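Local coordinates for major Capsid Protein VP1 (PDB 6Y9I) that probably builds the outer capsid shell of a chimpanzee polyomavirus as a pentameric capsomere, with surface loops that in this family engage glycan receptors, at residues Y45-H50 / L60-P65; D53-N58 / L152-S157; P161-P166 / F196-E201; A258-V263 / I272-L277. One frame throughout, in Å; residues are numbered along the deposited sequence.

Contact 1: residues Y45-H50 / L60-P65; sequences YSEVIH and LSIQMP
Two hydrogen bonds cross between the segments, and a third within 60-65 holds the Q63 amide. The amide of E47 points almost straight at I62 O (N to O 2.7 Å, 172° at the hydrogen), reaching it from above the carbonyl plane. In Q63, CG lies anti to its carbonyl carbon (chi1 -61°) and the chain then runs extended, so that NE2 donates to V48 O at 2.9 Å, in the carbonyl plane and on a lone pair. On the other side of the amide, OE1 accepts L60 N at 2.9 Å, fastening the Q63 side chain to L60, just ahead of the 3-10 turn 61-63. Two acceptors at NE2 (V48 O and D53 OD2) and an N-H donor at OE1 together fix which way round the amide lies.

Within segment 45-50 the E47 chain bends at chi2 (61°), and OE2 takes V48 N at 2.8 Å with its anti lone pair. The other carboxylate oxygen, OE1, forms a salt bridge with K39.

Apolar packing fills in around the bonds. E47 and I62 run side by side in the same direction, CB of E47 lying 3.7 Å from I62 CG1. The I49 side chain crosses Q63 obliquely, with I49 CG1 3.9 Å from Q63 CB. Beyond the contact, I49 also packs on V107 of a second subunit.

Both segments belong to the long excursion joining strands 8-26 and 68-73, the BC loop of the VP1 jelly roll, which here folds back on itself through a 3-10 turn.

Contact 2: residues D53-N58 / L152-S157; sequences DGYDNN and LTKYAS
G54, in a left-handed backbone conformation (phi 84°), turns its carbonyl toward the K154 amide, and the K154 N to G54 O bond of 2.9 Å lies in the carbonyl plane on a lone pair.

K154 carries most of the side-chain contact. Its chain stays extended as far as CE and bends only at chi4 (77°), which brings NZ to Y55 O at 3.1 Å, also on a lone pair. The chain runs alongside the Y55 side chain, and NZ sits 3.8 Å from CD1 of that ring. A water accepts from K154 NZ and donates to G54 O and L152 O, so G54 O receives both an amide and a water.

N57 holds the turn from within: ND2 donates to D53 OD1 at 2.8 Å, while OD1 accepts G54 N from above its carbonyl plane. N58 crosses K154 at about a right angle, its OD1 3.5 Å from K154 CB, and its own CB rests 3.8 Å from the methyl of A156.

L59 continues the pairing with backbone bonds to K154 and A156. This is loop-to-loop packing between the BC and EF loops of polyomavirus VP1, and Y55 reaches L110 of a second subunit.

Contact 3: residues P161-P166 / F196-E201; sequences PKTIHP and FYPIEE
I164 and the aromatic rings of F196 and Y197 form the apolar centre. F196 has CG anti to its backbone N (chi1 -166°), which lays the ring beneath the T163-I164 backbone: T163 C and I164 N sit over one face, offset toward the rim. I164 CB approaches F196 CE2 at 3.6 Å, and its CG2 branch lies over a face of the Y197 ring.

Further out, P161 O meets the edge of F196 in the ring plane, 3.4 Å from CE1. T163 CG2 touches P198 CG at 3.9 Å. The backbones are joined by I164 N donating to F196 O (3.0 Å), nearly along the C=O axis.

At the polar edge H165 ND1 gives a short bond to E201 OE1, 2.6 Å, lying in the imidazole plane and using the syn lone pair of the carboxylate. Ring and carboxylate planes are turned 41° apart. The other oxygen, E201 OE2, sits 3.3 Å from P166 CD and close to the carboxylate of E148, a proximity that could raise the proton affinity of either acid. H165 also stacks on Y155.

Both segments lie in the long EF loop of the VP1 jelly roll, between strands 131-138 and 212-219, where this buried His-carboxylate pair ties two distant parts together.

Contact 4: residues A258-V263 / I272-L277; sequences ADICGV and IRYRGL
C261 has a helix-like psi (-7°), and with G262 it forms a beta bulge opposite R275 in the antiparallel hairpin of strands 252-265 and 272-291 in the VP1 jelly roll. I260 faces G276 and V263 faces Y274, both as non-hydrogen-bonded pairs, so two residues on one strand answer a single residue on the other. R275 serves both bulge residues: its O accepts C261 N at 2.8 Å, nearly along the C=O axis, and its N donates to G262 O at 2.9 Å. At the backbone angles of G262 (phi 144°, psi -160°) a CB would press on C261 O, so glycine fits here.

Because of the bulge, I260 and V263 lie on the same sheet face as Y274. The tyrosine has CG anti to its carbonyl carbon, and its CD1 is met by I260 CG2 and by V263 CG1, each at 3.8 Å. The V263 and Y274 side chains run side by side, and V263 CG1 also reaches I272 CD1. Beyond the ring, Y274 OH bonds I105 O of a second subunit. R275 turns to the other face, bends at chi2 and leads away, where NH2 bonds Q181 O of a third subunit and NH1 bonds G44 O. Y274 and R275, on opposite faces of the sheet, each bond a different neighbouring subunit.

Toward the far end the pairing loosens: L277 N to D259 O is a weak bond of 3.3 Å. C261 SG packs against L277 CD1 at 3.6 Å. D259 OD1 is hydrogen-bonded by H133 and salt-bridged to R279, and a water lies 2.7 Å from both D259 OD2 and L277 O.

Contact 4 lies on the jelly-roll framework, in strands 252-265 and 272-291, while contacts 1 to 3 belong to the loops at one end of the framework. Contact 1 sits within the BC loop, contact 2 joins that loop to the EF loop, and contact 3 lies inside the EF loop. The segments of contacts 1 and 2 alternate along the chain; contacts 3 and 4 follow in series. Contact 1 touches all the others, its centre about 12 Å from those of contacts 2 and 3 and about 10 Å from that of contact 4. Contacts 2 and 4 do not touch. All four reach the same second subunit, so loops and framework alike contribute to the pentamer interface.

Contact 1: residues Y45-H50 / L60-P65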
# COMPACT_ATOMS: atom_id res chain seq x y z
N TYR A 45 6.61 -4.38 -27.66
CA TYR A 45 6.15 -5.62 -27.01
C TYR A 45 7.25 -6.67 -27.20
O TYR A 45 8.18 -6.46 -28.04
CB TYR A 45 4.85 -6.16 -27.62
CG TYR A 45 3.61 -5.31 -27.48
CD1 TYR A 45 3.40 -4.19 -28.28
CD2 TYR A 45 2.61 -5.66 -26.60
CE1 TYR A 45 2.24 -3.43 -28.19
CE2 TYR A 45 1.44 -4.94 -26.50
CZ TYR A 45 1.25 -3.82 -27.30
OH TYR A 45 0.11 -3.08 -27.15
N SER A 46 7.19 -7.74 -26.42
CA SER A 46 8.03 -8.94 -26.65
C SER A 46 7.35 -9.80 -27.72
O SER A 46 6.12 -9.60 -27.98
CB SER A 46 8.28 -9.74 -25.39
OG SER A 46 7.09 -10.38 -24.95
N GLU A 47 8.11 -10.75 -28.28
CA GLU A 47 7.52 -11.90 -28.99
C GLU A 47 6.71 -12.70 -27.96
O GLU A 47 6.96 -12.58 -26.75
CB GLU A 47 8.59 -12.76 -29.64
CG GLU A 47 8.04 -13.98 -30.35
CD GLU A 47 7.10 -13.63 -31.48
OE1 GLU A 47 7.57 -13.62 -32.62
OE2 GLU A 47 5.91 -13.37 -31.22
N VAL A 48 5.78 -13.52 -28.44
CA VAL A 48 4.93 -14.37 -27.57
C VAL A 48 5.82 -15.34 -26.78
O VAL A 48 6.80 -15.84 -27.36
CB VAL A 48 3.87 -15.10 -28.41
CG1 VAL A 48 3.02 -15.99 -27.54
CG2 VAL A 48 3.00 -14.12 -29.18
N ILE A 49 5.48 -15.61 -25.52
CA ILE A 49 6.19 -16.57 -24.63
C ILE A 49 5.21 -17.63 -24.13
O ILE A 49 4.11 -17.30 -23.60
CB ILE A 49 6.86 -15.84 -23.46
CG1 ILE A 49 7.74 -14.68 -23.92
CG2 ILE A 49 7.64 -16.82 -22.62
CD1 ILE A 49 7.86 -13.59 -22.90
N HIS A 50 5.64 -18.88 -24.25
CA HIS A 50 4.92 -20.09 -23.77
C HIS A 50 5.76 -20.73 -22.67
O HIS A 50 6.98 -20.54 -22.68
CB HIS A 50 4.70 -21.07 -24.93
CG HIS A 50 4.29 -20.43 -26.21
ND1 HIS A 50 5.21 -19.84 -27.06
CD2 HIS A 50 3.08 -20.32 -26.81
CE1 HIS A 50 4.58 -19.38 -28.13
NE2 HIS A 50 3.26 -19.66 -28.00
N LEU A 60 14.36 -17.11 -27.73
CA LEU A 60 14.89 -16.09 -28.66
C LEU A 60 15.06 -14.75 -27.94
O LEU A 60 14.28 -14.45 -27.01
CB LEU A 60 13.91 -15.92 -29.81
CG LEU A 60 13.51 -17.19 -30.54
CD1 LEU A 60 12.39 -16.89 -31.52
CD2 LEU A 60 14.72 -17.78 -31.25
N SER A 61 15.98 -13.92 -28.43
CA SER A 61 16.23 -12.55 -27.92
C SER A 61 14.94 -11.74 -27.96
O SER A 61 14.73 -10.93 -27.03
CB SER A 61 17.35 -11.88 -28.70
OG SER A 61 18.59 -12.47 -28.31
N ILE A 62 14.08 -11.96 -28.97
CA ILE A 62 12.83 -11.17 -29.18
C ILE A 62 11.79 -11.55 -28.10
O ILE A 62 10.83 -10.76 -27.96
CB ILE A 62 12.30 -11.29 -30.63
CG1 ILE A 62 12.04 -12.74 -31.04
CG2 ILE A 62 13.23 -10.59 -31.62
CD1 ILE A 62 11.23 -12.91 -32.31
N GLN A 63 12.00 -12.61 -27.30
CA GLN A 63 11.12 -13.03 -26.16
C GLN A 63 11.65 -12.54 -24.81
O GLN A 63 11.06 -12.96 -23.77
CB GLN A 63 11.01 -14.56 -26.08
CG GLN A 63 10.40 -15.19 -27.31
CD GLN A 63 10.43 -16.69 -27.22
OE1 GLN A 63 11.48 -17.31 -27.36
NE2 GLN A 63 9.28 -17.27 -26.92
N MET A 64 12.73 -11.75 -24.80
CA MET A 64 13.45 -11.39 -23.54
C MET A 64 13.56 -9.88 -23.47
O MET A 64 14.32 -9.25 -24.23
CB MET A 64 14.83 -12.03 -23.48
CG MET A 64 14.80 -13.52 -23.68
SD MET A 64 16.45 -14.22 -23.51
CE MET A 64 16.59 -14.25 -21.73
N PRO A 65 12.72 -9.22 -22.64
CA PRO A 65 12.83 -7.77 -22.46
C PRO A 65 14.24 -7.41 -21.99
O PRO A 65 14.86 -8.14 -21.21
CB PRO A 65 11.72 -7.46 -21.44
CG PRO A 65 10.72 -8.58 -21.63
CD PRO A 65 11.56 -9.80 -21.94

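Contact 2: residues D53-N58 / L152-S157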
# COMPACT_ATOMS: atom_id res chain seq x y z
N ASP A 53 9.00 -22.67 -23.59
CA ASP A 53 10.06 -21.91 -24.30
C ASP A 53 11.32 -21.96 -23.44
O ASP A 53 11.23 -21.81 -22.23
CB ASP A 53 9.54 -20.53 -24.70
CG ASP A 53 8.46 -20.57 -25.78
OD1 ASP A 53 8.24 -21.67 -26.40
OD2 ASP A 53 7.84 -19.52 -26.01
N GLY A 54 12.48 -22.22 -24.06
CA GLY A 54 13.77 -22.42 -23.36
C GLY A 54 13.93 -23.85 -22.85
O GLY A 54 14.98 -24.16 -22.28
N TYR A 55 12.93 -24.71 -23.05
CA TYR A 55 13.02 -26.15 -22.71
C TYR A 55 12.73 -27.00 -23.95
O TYR A 55 13.61 -27.82 -24.28
CB TYR A 55 12.10 -26.54 -21.55
CG TYR A 55 12.28 -28.00 -21.19
CD1 TYR A 55 13.47 -28.45 -20.65
CD2 TYR A 55 11.29 -28.93 -21.47
CE1 TYR A 55 13.67 -29.78 -20.35
CE2 TYR A 55 11.47 -30.27 -21.16
CZ TYR A 55 12.66 -30.70 -20.61
OH TYR A 55 12.84 -32.01 -20.30
N ASP A 56 11.57 -26.82 -24.60
CA ASP A 56 11.15 -27.55 -25.82
C ASP A 56 11.89 -26.98 -27.03
O ASP A 56 11.86 -27.64 -28.05
CB ASP A 56 9.67 -27.37 -26.18
CG ASP A 56 8.70 -28.24 -25.42
OD1 ASP A 56 9.18 -29.15 -24.71
OD2 ASP A 56 7.47 -27.97 -25.51
N ASN A 57 12.46 -25.79 -26.89
CA ASN A 57 13.03 -24.98 -28.00
C ASN A 57 14.03 -24.01 -27.37
O ASN A 57 14.16 -24.01 -26.14
CB ASN A 57 11.95 -24.21 -28.79
CG ASN A 57 11.14 -23.31 -27.87
OD1 ASN A 57 11.72 -22.56 -27.06
ND2 ASN A 57 9.83 -23.44 -27.92
N ASN A 58 14.71 -23.23 -28.20
CA ASN A 58 15.66 -22.20 -27.74
C ASN A 58 14.87 -20.91 -27.53
O ASN A 58 14.16 -20.52 -28.43
CB ASN A 58 16.77 -21.92 -28.75
CG ASN A 58 17.69 -23.10 -28.91
OD1 ASN A 58 17.99 -23.78 -27.93
ND2 ASN A 58 18.13 -23.35 -30.13
N LEU A 152 19.81 -23.87 -16.68
CA LEU A 152 19.93 -24.73 -17.90
C LEU A 152 18.93 -24.31 -19.00
O LEU A 152 18.72 -25.10 -19.96
CB LEU A 152 19.77 -26.18 -17.49
CG LEU A 152 20.92 -26.75 -16.64
CD1 LEU A 152 20.84 -28.27 -16.56
CD2 LEU A 152 22.29 -26.33 -17.17
N THR A 153 18.36 -23.11 -18.91
CA THR A 153 17.49 -22.55 -19.97
C THR A 153 18.27 -22.62 -21.26
O THR A 153 19.47 -22.23 -21.23
CB THR A 153 17.12 -21.08 -19.73
OG1 THR A 153 16.38 -21.05 -18.52
CG2 THR A 153 16.28 -20.50 -20.85
N LYS A 154 17.62 -23.04 -22.34
CA LYS A 154 18.24 -23.10 -23.69
C LYS A 154 18.03 -21.75 -24.36
O LYS A 154 16.85 -21.37 -24.59
CB LYS A 154 17.63 -24.24 -24.51
CG LYS A 154 17.93 -25.62 -23.94
CD LYS A 154 17.36 -26.72 -24.78
CE LYS A 154 17.46 -28.07 -24.09
NZ LYS A 154 16.44 -28.23 -23.03
N TYR A 155 19.12 -21.07 -24.70
CA TYR A 155 19.09 -19.79 -25.44
C TYR A 155 19.55 -20.00 -26.87
O TYR A 155 20.57 -20.63 -27.07
CB TYR A 155 19.96 -18.73 -24.76
CG TYR A 155 19.50 -18.38 -23.37
CD1 TYR A 155 18.34 -17.64 -23.19
CD2 TYR A 155 20.22 -18.77 -22.26
CE1 TYR A 155 17.91 -17.31 -21.92
CE2 TYR A 155 19.80 -18.44 -20.98
CZ TYR A 155 18.65 -17.69 -20.81
OH TYR A 155 18.19 -17.39 -19.56
N ALA A 156 18.81 -19.41 -27.81
CA ALA A 156 19.19 -19.28 -29.23
C ALA A 156 20.51 -18.53 -29.31
O ALA A 156 20.74 -17.61 -28.52
CB ALA A 156 18.11 -18.57 -30.02
N SER A 157 21.37 -18.98 -30.21
CA SER A 157 22.74 -18.43 -30.41
C SER A 157 22.80 -17.85 -31.82
O SER A 157 22.25 -18.49 -32.74
CB SER A 157 23.74 -19.52 -30.18
OG SER A 157 25.04 -18.97 -30.04
O HOH W 1 16.12 -26.32 -20.60

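Contact 3: residues P161-P166 / F196-E201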
# COMPACT_ATOMS: atom_id res chain seq x y z
N PRO A 161 25.88 -11.73 -31.87
CA PRO A 161 24.92 -12.00 -30.80
C PRO A 161 23.84 -10.90 -30.76
O PRO A 161 24.17 -9.76 -30.99
CB PRO A 161 25.76 -12.07 -29.51
CG PRO A 161 27.07 -11.38 -29.85
CD PRO A 161 27.24 -11.50 -31.35
N LYS A 162 22.59 -11.28 -30.54
CA LYS A 162 21.44 -10.33 -30.39
C LYS A 162 21.28 -9.93 -28.91
O LYS A 162 20.71 -8.86 -28.64
CB LYS A 162 20.17 -10.97 -30.95
CG LYS A 162 20.24 -11.25 -32.44
CD LYS A 162 18.94 -11.82 -33.01
CE LYS A 162 18.95 -11.90 -34.52
NZ LYS A 162 19.96 -12.86 -35.01
N THR A 163 21.76 -10.78 -28.00
CA THR A 163 21.78 -10.57 -26.54
C THR A 163 23.00 -11.27 -25.98
O THR A 163 23.53 -12.17 -26.67
CB THR A 163 20.53 -11.11 -25.83
OG1 THR A 163 20.17 -12.43 -26.25
CG2 THR A 163 19.35 -10.21 -26.04
N ILE A 164 23.40 -10.85 -24.78
CA ILE A 164 24.47 -11.49 -24.00
C ILE A 164 23.83 -12.09 -22.75
O ILE A 164 22.95 -11.45 -22.16
CB ILE A 164 25.61 -10.52 -23.66
CG1 ILE A 164 26.74 -11.22 -22.92
CG2 ILE A 164 25.11 -9.30 -22.90
CD1 ILE A 164 28.09 -10.61 -23.21
N HIS A 165 24.27 -13.28 -22.39
CA HIS A 165 23.83 -14.04 -21.21
C HIS A 165 24.98 -14.11 -20.21
O HIS A 165 26.15 -14.05 -20.58
CB HIS A 165 23.34 -15.42 -21.66
CG HIS A 165 22.39 -15.33 -22.80
ND1 HIS A 165 21.14 -14.75 -22.66
CD2 HIS A 165 22.50 -15.70 -24.09
CE1 HIS A 165 20.53 -14.77 -23.83
NE2 HIS A 165 21.34 -15.34 -24.72
N PRO A 166 24.67 -14.23 -18.91
CA PRO A 166 25.71 -14.33 -17.90
C PRO A 166 26.78 -15.41 -18.16
O PRO A 166 27.91 -15.11 -17.89
CB PRO A 166 24.91 -14.65 -16.63
CG PRO A 166 23.60 -13.95 -16.86
CD PRO A 166 23.32 -14.17 -18.33
N PHE A 196 20.14 -5.33 -25.45
CA PHE A 196 21.21 -6.35 -25.56
C PHE A 196 21.32 -7.19 -24.28
O PHE A 196 21.70 -8.36 -24.32
CB PHE A 196 22.53 -5.65 -25.91
CG PHE A 196 23.62 -6.59 -26.36
CD1 PHE A 196 23.55 -7.20 -27.61
CD2 PHE A 196 24.72 -6.85 -25.55
CE1 PHE A 196 24.55 -8.06 -28.03
CE2 PHE A 196 25.70 -7.73 -25.97
CZ PHE A 196 25.62 -8.33 -27.21
N TYR A 197 21.04 -6.59 -23.13
CA TYR A 197 21.11 -7.25 -21.81
C TYR A 197 19.69 -7.54 -21.33
O TYR A 197 18.95 -6.61 -20.98
CB TYR A 197 21.86 -6.34 -20.84
CG TYR A 197 23.31 -6.15 -21.21
CD1 TYR A 197 23.70 -5.16 -22.09
CD2 TYR A 197 24.28 -7.00 -20.71
CE1 TYR A 197 25.03 -4.97 -22.43
CE2 TYR A 197 25.61 -6.83 -21.04
CZ TYR A 197 25.99 -5.82 -21.91
OH TYR A 197 27.31 -5.70 -22.23
N PRO A 198 19.24 -8.81 -21.32
CA PRO A 198 17.92 -9.15 -20.78
C PRO A 198 17.77 -8.86 -19.28
O PRO A 198 18.65 -9.20 -18.48
CB PRO A 198 17.79 -10.66 -21.01
CG PRO A 198 18.73 -10.90 -22.21
CD PRO A 198 19.89 -9.97 -21.95
N ILE A 199 16.62 -8.28 -18.95
CA ILE A 199 16.20 -7.99 -17.55
C ILE A 199 16.20 -9.28 -16.74
O ILE A 199 16.64 -9.24 -15.58
CB ILE A 199 14.83 -7.28 -17.59
CG1 ILE A 199 15.01 -5.87 -18.16
CG2 ILE A 199 14.12 -7.29 -16.25
CD1 ILE A 199 13.75 -5.26 -18.71
N GLU A 200 15.70 -10.36 -17.32
CA GLU A 200 15.54 -11.63 -16.56
C GLU A 200 16.90 -12.26 -16.22
O GLU A 200 16.90 -13.19 -15.39
CB GLU A 200 14.65 -12.63 -17.30
CG GLU A 200 15.24 -13.17 -18.60
CD GLU A 200 14.18 -13.83 -19.47
OE1 GLU A 200 13.49 -13.10 -20.26
OE2 GLU A 200 14.02 -15.07 -19.32
N GLU A 201 18.01 -11.78 -16.78
CA GLU A 201 19.36 -12.33 -16.48
C GLU A 201 20.31 -11.31 -15.86
O GLU A 201 21.31 -11.76 -15.30
CB GLU A 201 20.03 -12.86 -17.74
CG GLU A 201 19.28 -14.02 -18.39
CD GLU A 201 19.90 -14.42 -19.73
OE1 GLU A 201 19.73 -13.71 -20.73
OE2 GLU A 201 20.60 -15.42 -19.73

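Contact 4: residues A258-V263 / I272-L277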
# COMPACT_ATOMS: atom_id res chain seq x y z
N ALA A 258 14.57 0.42 -17.82
CA ALA A 258 13.72 -0.76 -18.13
C ALA A 258 12.32 -0.45 -17.59
O ALA A 258 12.25 -0.10 -16.44
CB ALA A 258 14.29 -1.99 -17.50
N ASP A 259 11.30 -0.50 -18.43
CA ASP A 259 9.92 -0.24 -17.97
C ASP A 259 8.98 -1.26 -18.57
O ASP A 259 8.31 -0.90 -19.53
CB ASP A 259 9.50 1.18 -18.32
CG ASP A 259 10.26 2.18 -17.47
OD1 ASP A 259 9.96 2.23 -16.26
OD2 ASP A 259 11.19 2.84 -18.02
N ILE A 260 8.93 -2.45 -17.98
CA ILE A 260 7.87 -3.45 -18.29
C ILE A 260 6.60 -3.03 -17.52
O ILE A 260 6.64 -2.98 -16.28
CB ILE A 260 8.32 -4.86 -17.91
CG1 ILE A 260 9.59 -5.27 -18.66
CG2 ILE A 260 7.17 -5.83 -18.15
CD1 ILE A 260 10.10 -6.61 -18.23
N CYS A 261 5.52 -2.72 -18.24
CA CYS A 261 4.26 -2.19 -17.66
C CYS A 261 3.25 -3.31 -17.46
O CYS A 261 2.23 -3.08 -16.82
CB CYS A 261 3.75 -1.05 -18.52
SG CYS A 261 4.90 0.36 -18.49
N GLY A 262 3.55 -4.52 -17.94
CA GLY A 262 2.70 -5.71 -17.76
C GLY A 262 2.76 -6.56 -19.00
O GLY A 262 3.71 -6.39 -19.79
N VAL A 263 1.77 -7.42 -19.19
CA VAL A 263 1.66 -8.38 -20.31
C VAL A 263 0.28 -8.25 -20.92
O VAL A 263 -0.70 -7.87 -20.22
CB VAL A 263 1.93 -9.83 -19.84
CG1 VAL A 263 3.26 -9.95 -19.13
CG2 VAL A 263 0.81 -10.35 -18.94
N ILE A 272 1.64 -14.95 -23.70
CA ILE A 272 1.70 -13.52 -23.33
C ILE A 272 2.72 -12.82 -24.21
O ILE A 272 3.59 -13.49 -24.81
CB ILE A 272 1.95 -13.34 -21.82
CG1 ILE A 272 3.31 -13.86 -21.37
CG2 ILE A 272 0.82 -13.97 -21.01
CD1 ILE A 272 4.42 -12.89 -21.58
N ARG A 273 2.60 -11.50 -24.26
CA ARG A 273 3.70 -10.59 -24.62
C ARG A 273 3.87 -9.56 -23.49
O ARG A 273 2.86 -9.02 -23.02
CB ARG A 273 3.40 -9.83 -25.91
CG ARG A 273 3.04 -10.65 -27.14
CD ARG A 273 2.73 -9.71 -28.29
NE ARG A 273 2.41 -10.44 -29.51
CZ ARG A 273 3.26 -10.73 -30.50
NH1 ARG A 273 4.53 -10.37 -30.43
NH2 ARG A 273 2.84 -11.40 -31.56
N TYR A 274 5.10 -9.24 -23.14
CA TYR A 274 5.43 -8.07 -22.31
C TYR A 274 5.12 -6.80 -23.12
O TYR A 274 5.33 -6.79 -24.33
CB TYR A 274 6.89 -8.11 -21.89
CG TYR A 274 7.28 -9.26 -21.01
CD1 TYR A 274 6.97 -9.27 -19.65
CD2 TYR A 274 7.99 -10.34 -21.51
CE1 TYR A 274 7.34 -10.32 -18.82
CE2 TYR A 274 8.41 -11.37 -20.67
CZ TYR A 274 8.08 -11.37 -19.33
OH TYR A 274 8.47 -12.41 -18.53
N ARG A 275 4.66 -5.76 -22.44
CA ARG A 275 4.51 -4.39 -22.99
C ARG A 275 5.42 -3.45 -22.19
O ARG A 275 5.40 -3.50 -20.95
CB ARG A 275 3.03 -4.01 -22.94
CG ARG A 275 2.69 -2.59 -23.38
CD ARG A 275 3.27 -2.19 -24.72
NE ARG A 275 2.78 -0.88 -25.12
CZ ARG A 275 3.42 -0.06 -25.98
NH1 ARG A 275 4.57 -0.39 -26.52
NH2 ARG A 275 2.89 1.10 -26.33
N GLY A 276 6.22 -2.61 -22.89
CA GLY A 276 7.04 -1.56 -22.28
C GLY A 276 6.60 -0.18 -22.75
O GLY A 276 5.99 -0.09 -23.83
N LEU A 277 6.93 0.86 -22.00
CA LEU A 277 6.67 2.26 -22.40
C LEU A 277 7.99 3.02 -22.43
O LEU A 277 8.96 2.67 -21.76
CB LEU A 277 5.67 2.91 -21.44
CG LEU A 277 4.26 2.35 -21.52
CD1 LEU A 277 3.35 2.92 -20.44
CD2 LEU A 277 3.68 2.59 -22.89
O HOH W 2 11.49 2.52 -20.70